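Local structure of putative amidohydrolase/peptidase (Burkholderia cenocepacia, 4WJB) at residues T68-R80 and L180-Y194. The protein is a putative zinc-dependent hydrolase of the peptidase M20 family, probably cleaving carbon-nitrogen bonds other than peptide bonds. Sequence-based numbering, arbitrary orientation.
Sequences TVRVDRMGNVFAR and LERIGYAGAEPVGGY. With EDO (1,2-ethanediol), chain I.
Asp72 and Glu189 meet backbone to backbone, their CA atoms 4.0 Å apart, in a single beta bridge where strand 68-71 gives way to the type I turn from Asp72 to Gly75. The evidence is a bond from Glu189 N to Val71 O, with an N-H...O angle of 162° and the donor in the carbonyl plane on a lone pair; the return bond from Arg73 N to Glu189 O is weak.

The Asp72 side chain, followed outward, joins both segments. Asp72 CB lies 3.2 Å from Glu189 O. CG, set between backbone N and carbonyl carbon (chi1 69°), carries the carboxylate back over the turn and against the Val191 methyls. OD1 accepts from Met74 N and Asn76 N, which approach from opposite faces of the carboxylate plane; the Met74 bond makes an Asx turn. Asp72 OD2 takes Asn76 ND2 on its syn lone pair at 2.8 Å, touches Val191 CG1 and accepts from a water that also bridges Pro190 O and Gly192 N. Ser152 OG and Thr139 N bind Asn76 OD1, orienting that amide. Four donors thus hold this buried carboxylate and fix its rotation.

At one end, Arg70 NH2 donates to Tyr194 OH at 3.2 Å, only 4° out of the guanidinium plane; NH2 also salt-bridges Asp134. At the other, Val77 CG2 packs 3.7 Å from Tyr185 CE2, while Tyr185 OH bonds Asp56.

The loop after helix 176-183 passes strand 68-71 and the turn, while strand 77-81 pairs antiparallel with strand 133-138; Met74 rests on helices 151-157 and 162-167 and Val77 on helix 49-64.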
loop_
_atom_site.group_PDB
_atom_site.type_symbol
_atom_site.label_atom_id
_atom_site.label_comp_id
_atom_site.label_asym_id
_atom_site.label_seq_id
_atom_site.Cartn_x
_atom_site.Cartn_y
_atom_site.Cartn_z
ATOM N N THR A 68 -27.364 39.115 27.482
ATOM C CA THR A 68 -26.159 39.917 27.616
ATOM C C THR A 68 -24.984 39.159 26.998
ATOM O O THR A 68 -24.656 38.050 27.425
ATOM C CB THR A 68 -25.848 40.244 29.085
ATOM O OG1 THR A 68 -26.936 40.986 29.654
ATOM C CG2 THR A 68 -24.570 41.071 29.184
ATOM N N VAL A 69 -24.355 39.758 25.993
ATOM C CA VAL A 69 -23.265 39.105 25.276
ATOM C C VAL A 69 -21.903 39.530 25.820
ATOM O O VAL A 69 -21.658 40.712 26.042
ATOM C CB VAL A 69 -23.339 39.414 23.758
ATOM C CG1 VAL A 69 -22.047 39.022 23.057
ATOM C CG2 VAL A 69 -24.530 38.696 23.133
ATOM N N ARG A 70 -21.032 38.555 26.058
ATOM C CA ARG A 70 -19.651 38.835 26.430
ATOM C C ARG A 70 -18.729 38.036 25.517
ATOM O O ARG A 70 -19.141 37.025 24.944
ATOM C CB ARG A 70 -19.393 38.495 27.902
ATOM C CG ARG A 70 -19.446 37.015 28.222
ATOM C CD ARG A 70 -19.355 36.757 29.726
ATOM N NE ARG A 70 -19.227 35.333 30.027
ATOM C CZ ARG A 70 -20.252 34.491 30.133
ATOM N NH1 ARG A 70 -21.497 34.927 29.961
ATOM N NH2 ARG A 70 -20.035 33.210 30.409
ATOM N N VAL A 71 -17.492 38.502 25.366
ATOM C CA VAL A 71 -16.508 37.829 24.518
ATOM C C VAL A 71 -15.206 37.650 25.301
ATOM O O VAL A 71 -14.751 38.590 25.955
ATOM C CB VAL A 71 -16.234 38.630 23.222
ATOM C CG1 VAL A 71 -15.245 37.891 22.320
ATOM C CG2 VAL A 71 -17.531 38.920 22.471
ATOM N N ASP A 72 -14.604 36.460 25.255
ATOM C CA ASP A 72 -13.358 36.256 25.996
ATOM C C ASP A 72 -12.136 36.423 25.084
ATOM O O ASP A 72 -12.274 36.715 23.895
ATOM C CB ASP A 72 -13.345 34.887 26.714
ATOM C CG ASP A 72 -13.267 33.687 25.763
ATOM O OD1 ASP A 72 -12.834 33.822 24.597
ATOM O OD2 ASP A 72 -13.627 32.573 26.217
ATOM N N ARG A 73 -10.947 36.224 25.645
ATOM C CA ARG A 73 -9.711 36.552 24.948
ATOM C C ARG A 73 -9.423 35.605 23.778
ATOM O O ARG A 73 -8.592 35.908 22.921
ATOM C CB ARG A 73 -8.543 36.558 25.939
ATOM C CG ARG A 73 -8.699 37.599 27.048
ATOM C CD ARG A 73 -7.563 37.535 28.052
ATOM N NE ARG A 73 -6.320 38.089 27.525
ATOM C CZ ARG A 73 -5.160 38.058 28.172
ATOM N NH1 ARG A 73 -5.077 37.488 29.368
ATOM N NH2 ARG A 73 -4.079 38.594 27.620
ATOM N N MET A 74 -10.121 34.473 23.732
ATOM C CA MET A 74 -9.999 33.556 22.604
ATOM C C MET A 74 -11.124 33.777 21.599
ATOM O O MET A 74 -11.272 33.016 20.639
ATOM C CB MET A 74 -9.990 32.101 23.084
ATOM C CG MET A 74 -8.610 31.628 23.528
ATOM S SD MET A 74 -7.389 31.668 22.186
ATOM C CE MET A 74 -7.918 30.259 21.206
ATOM N N GLY A 75 -11.911 34.825 21.822
ATOM C CA GLY A 75 -12.996 35.177 20.923
ATOM C C GLY A 75 -14.237 34.317 21.072
ATOM O O GLY A 75 -15.141 34.375 20.241
ATOM N N ASN A 76 -14.284 33.505 22.124
ATOM C CA ASN A 76 -15.490 32.753 22.426
ATOM C C ASN A 76 -16.621 33.719 22.750
ATOM O O ASN A 76 -16.431 34.676 23.499
ATOM C CB ASN A 76 -15.266 31.795 23.594
ATOM C CG ASN A 76 -14.188 30.773 23.312
ATOM O OD1 ASN A 76 -14.086 30.243 22.200
ATOM N ND2 ASN A 76 -13.370 30.490 24.321
ATOM N N VAL A 77 -17.790 33.475 22.170
ATOM C CA VAL A 77 -18.920 34.374 22.348
ATOM C C VAL A 77 -19.942 33.723 23.261
ATOM O O VAL A 77 -20.378 32.602 23.000
ATOM C CB VAL A 77 -19.571 34.732 20.996
ATOM C CG1 VAL A 77 -20.698 35.735 21.190
ATOM C CG2 VAL A 77 -18.520 35.284 20.038
ATOM N N PHE A 78 -20.318 34.427 24.329
ATOM C CA PHE A 78 -21.294 33.918 25.290
ATOM C C PHE A 78 -22.503 34.841 25.355
ATOM O O PHE A 78 -22.371 36.010 25.705
ATOM C CB PHE A 78 -20.690 33.791 26.696
ATOM C CG PHE A 78 -19.450 32.954 26.760
ATOM C CD1 PHE A 78 -18.206 33.518 26.520
ATOM C CD2 PHE A 78 -19.522 31.607 27.080
ATOM C CE1 PHE A 78 -17.055 32.751 26.588
ATOM C CE2 PHE A 78 -18.377 30.834 27.144
ATOM C CZ PHE A 78 -17.140 31.410 26.897
ATOM N N ALA A 79 -23.673 34.314 25.017
ATOM C CA ALA A 79 -24.915 35.066 25.153
ATOM C C ALA A 79 -25.642 34.593 26.398
ATOM O O ALA A 79 -26.074 33.445 26.458
ATOM C CB ALA A 79 -25.787 34.887 23.929
ATOM N N ARG A 80 -25.792 35.464 27.391
ATOM C CA ARG A 80 -26.365 35.019 28.653
ATOM C C ARG A 80 -27.815 35.441 28.840
ATOM O O ARG A 80 -28.134 36.628 28.819
ATOM C CB ARG A 80 -25.541 35.532 29.837
ATOM C CG ARG A 80 -26.203 35.257 31.188
ATOM C CD ARG A 80 -25.218 35.374 32.343
ATOM N NE ARG A 80 -24.204 34.322 32.298
ATOM C CZ ARG A 80 -23.412 34.004 33.316
ATOM N NH1 ARG A 80 -23.518 34.651 34.475
ATOM N NH2 ARG A 80 -22.521 33.031 33.185
ATOM N N LEU A 180 -8.432 37.726 15.649
ATOM C CA LEU A 180 -9.446 38.128 16.619
ATOM C C LEU A 180 -9.530 39.652 16.694
ATOM O O LEU A 180 -10.618 40.230 16.709
ATOM C CB LEU A 180 -9.133 37.546 18.000
ATOM C CG LEU A 180 -9.411 36.053 18.190
ATOM C CD1 LEU A 180 -8.960 35.577 19.568
ATOM C CD2 LEU A 180 -10.885 35.745 17.969
ATOM N N GLU A 181 -8.370 40.298 16.735
ATOM C CA GLU A 181 -8.325 41.750 16.816
ATOM C C GLU A 181 -8.883 42.381 15.543
ATOM O O GLU A 181 -9.596 43.384 15.600
ATOM C CB GLU A 181 -6.893 42.228 17.068
ATOM C CG GLU A 181 -6.780 43.713 17.365
ATOM C CD GLU A 181 -5.353 44.137 17.647
ATOM O OE1 GLU A 181 -4.457 43.262 17.634
ATOM O OE2 GLU A 181 -5.127 45.342 17.890
ATOM N N ARG A 182 -8.564 41.779 14.399
ATOM C CA ARG A 182 -9.009 42.295 13.107
ATOM C C ARG A 182 -10.533 42.328 12.989
ATOM O O ARG A 182 -11.099 43.314 12.513
ATOM C CB ARG A 182 -8.422 41.457 11.963
ATOM C CG ARG A 182 -8.709 42.009 10.576
ATOM C CD ARG A 182 -8.210 41.075 9.465
ATOM N NE ARG A 182 -8.966 39.824 9.426
ATOM C CZ ARG A 182 -10.128 39.678 8.797
ATOM N NH1 ARG A 182 -10.664 40.712 8.157
ATOM N NH2 ARG A 182 -10.757 38.508 8.810
ATOM N N ILE A 183 -11.192 41.256 13.414
ATOM C CA ILE A 183 -12.637 41.157 13.232
ATOM C C ILE A 183 -13.426 41.627 14.455
ATOM O O ILE A 183 -14.651 41.555 14.465
ATOM C CB ILE A 183 -13.075 39.720 12.880
ATOM C CG1 ILE A 183 -12.838 38.772 14.059
ATOM C CG2 ILE A 183 -12.353 39.238 11.626
ATOM C CD1 ILE A 183 -13.614 37.485 13.954
ATOM N N GLY A 184 -12.727 42.116 15.473
ATOM C CA GLY A 184 -13.385 42.739 16.608
ATOM C C GLY A 184 -13.872 41.780 17.678
ATOM O O GLY A 184 -14.809 42.098 18.420
ATOM N N TYR A 185 -13.235 40.614 17.766
ATOM C CA TYR A 185 -13.577 39.620 18.781
ATOM C C TYR A 185 -12.396 39.263 19.691
ATOM O O TYR A 185 -12.347 38.172 20.264
ATOM C CB TYR A 185 -14.142 38.358 18.112
ATOM C CG TYR A 185 -15.580 38.550 17.698
ATOM C CD1 TYR A 185 -15.901 39.096 16.462
ATOM C CD2 TYR A 185 -16.620 38.227 18.563
ATOM C CE1 TYR A 185 -17.218 39.295 16.089
ATOM C CE2 TYR A 185 -17.941 38.418 18.197
ATOM C CZ TYR A 185 -18.234 38.959 16.964
ATOM O OH TYR A 185 -19.550 39.158 16.599
ATOM N N ALA A 186 -11.449 40.186 19.828
ATOM C CA ALA A 186 -10.436 40.061 20.870
ATOM C C ALA A 186 -11.060 40.534 22.178
ATOM O O ALA A 186 -10.850 41.673 22.600
ATOM C CB ALA A 186 -9.192 40.871 20.534
ATOM N N GLY A 187 -11.842 39.653 22.797
ATOM C CA GLY A 187 -12.611 39.987 23.981
ATOM C C GLY A 187 -11.777 40.209 25.225
ATOM O O GLY A 187 -10.596 39.859 25.269
ATOM N N ALA A 188 -12.409 40.786 26.243
ATOM C CA ALA A 188 -11.730 41.140 27.481
ATOM C C ALA A 188 -11.871 40.071 28.564
ATOM O O ALA A 188 -11.091 40.048 29.516
ATOM C CB ALA A 188 -12.260 42.481 28.001
ATOM N N GLU A 189 -12.863 39.195 28.427
ATOM C CA GLU A 189 -13.151 38.219 29.477
ATOM C C GLU A 189 -12.072 37.149 29.573
ATOM O O GLU A 189 -11.491 36.747 28.561
ATOM C CB GLU A 189 -14.510 37.550 29.248
ATOM C CG GLU A 189 -15.700 38.495 29.226
ATOM C CD GLU A 189 -15.989 39.121 30.579
ATOM O OE1 GLU A 189 -15.618 38.531 31.618
ATOM O OE2 GLU A 189 -16.583 40.214 30.598
ATOM N N PRO A 190 -11.798 36.685 30.797
ATOM C CA PRO A 190 -10.906 35.538 30.958
ATOM C C PRO A 190 -11.495 34.318 30.259
ATOM O O PRO A 190 -12.723 34.177 30.188
ATOM C CB PRO A 190 -10.846 35.339 32.475
ATOM C CG PRO A 190 -11.272 36.645 33.055
ATOM C CD PRO A 190 -12.268 37.209 32.090
ATOM N N VAL A 191 -10.630 33.464 29.726
ATOM C CA VAL A 191 -11.070 32.248 29.059
ATOM C C VAL A 191 -11.198 31.118 30.076
ATOM O O VAL A 191 -10.196 30.629 30.597
ATOM C CB VAL A 191 -10.090 31.819 27.943
ATOM C CG1 VAL A 191 -10.672 30.657 27.149
ATOM C CG2 VAL A 191 -9.779 32.992 27.018
ATOM N N GLY A 192 -12.428 30.706 30.362
ATOM C CA GLY A 192 -12.651 29.651 31.337
ATOM C C GLY A 192 -12.261 30.070 32.744
ATOM O O GLY A 192 -12.160 31.266 33.048
ATOM N N GLY A 193 -12.054 29.082 33.608
ATOM C CA GLY A 193 -11.617 29.340 34.968
ATOM C C GLY A 193 -12.719 29.727 35.943
ATOM O O GLY A 193 -12.434 30.236 37.027
ATOM N N TYR A 194 -13.974 29.493 35.569
ATOM C CA TYR A 194 -15.096 29.776 36.467
ATOM C C TYR A 194 -16.051 28.580 36.510
ATOM O O TYR A 194 -16.111 27.808 35.559
ATOM C CB TYR A 194 -15.836 31.051 36.031
ATOM C CG TYR A 194 -16.407 30.975 34.638
ATOM C CD1 TYR A 194 -17.660 30.420 34.408
ATOM C CD2 TYR A 194 -15.694 31.461 33.552
ATOM C CE1 TYR A 194 -18.185 30.343 33.128
ATOM C CE2 TYR A 194 -16.207 31.386 32.267
ATOM C CZ TYR A 194 -17.450 30.823 32.063
ATOM O OH TYR A 194 -17.964 30.757 30.793
HETATM C C1 EDO I . -19.596 33.182 35.163
HETATM O O1 EDO I . -20.993 32.894 35.305
HETATM C C2 EDO I . -19.394 34.358 34.216
HETATM O O2 EDO I . -17.993 34.495 33.948
HETATM O O HOH W 1 -14.467 32.377 28.840
#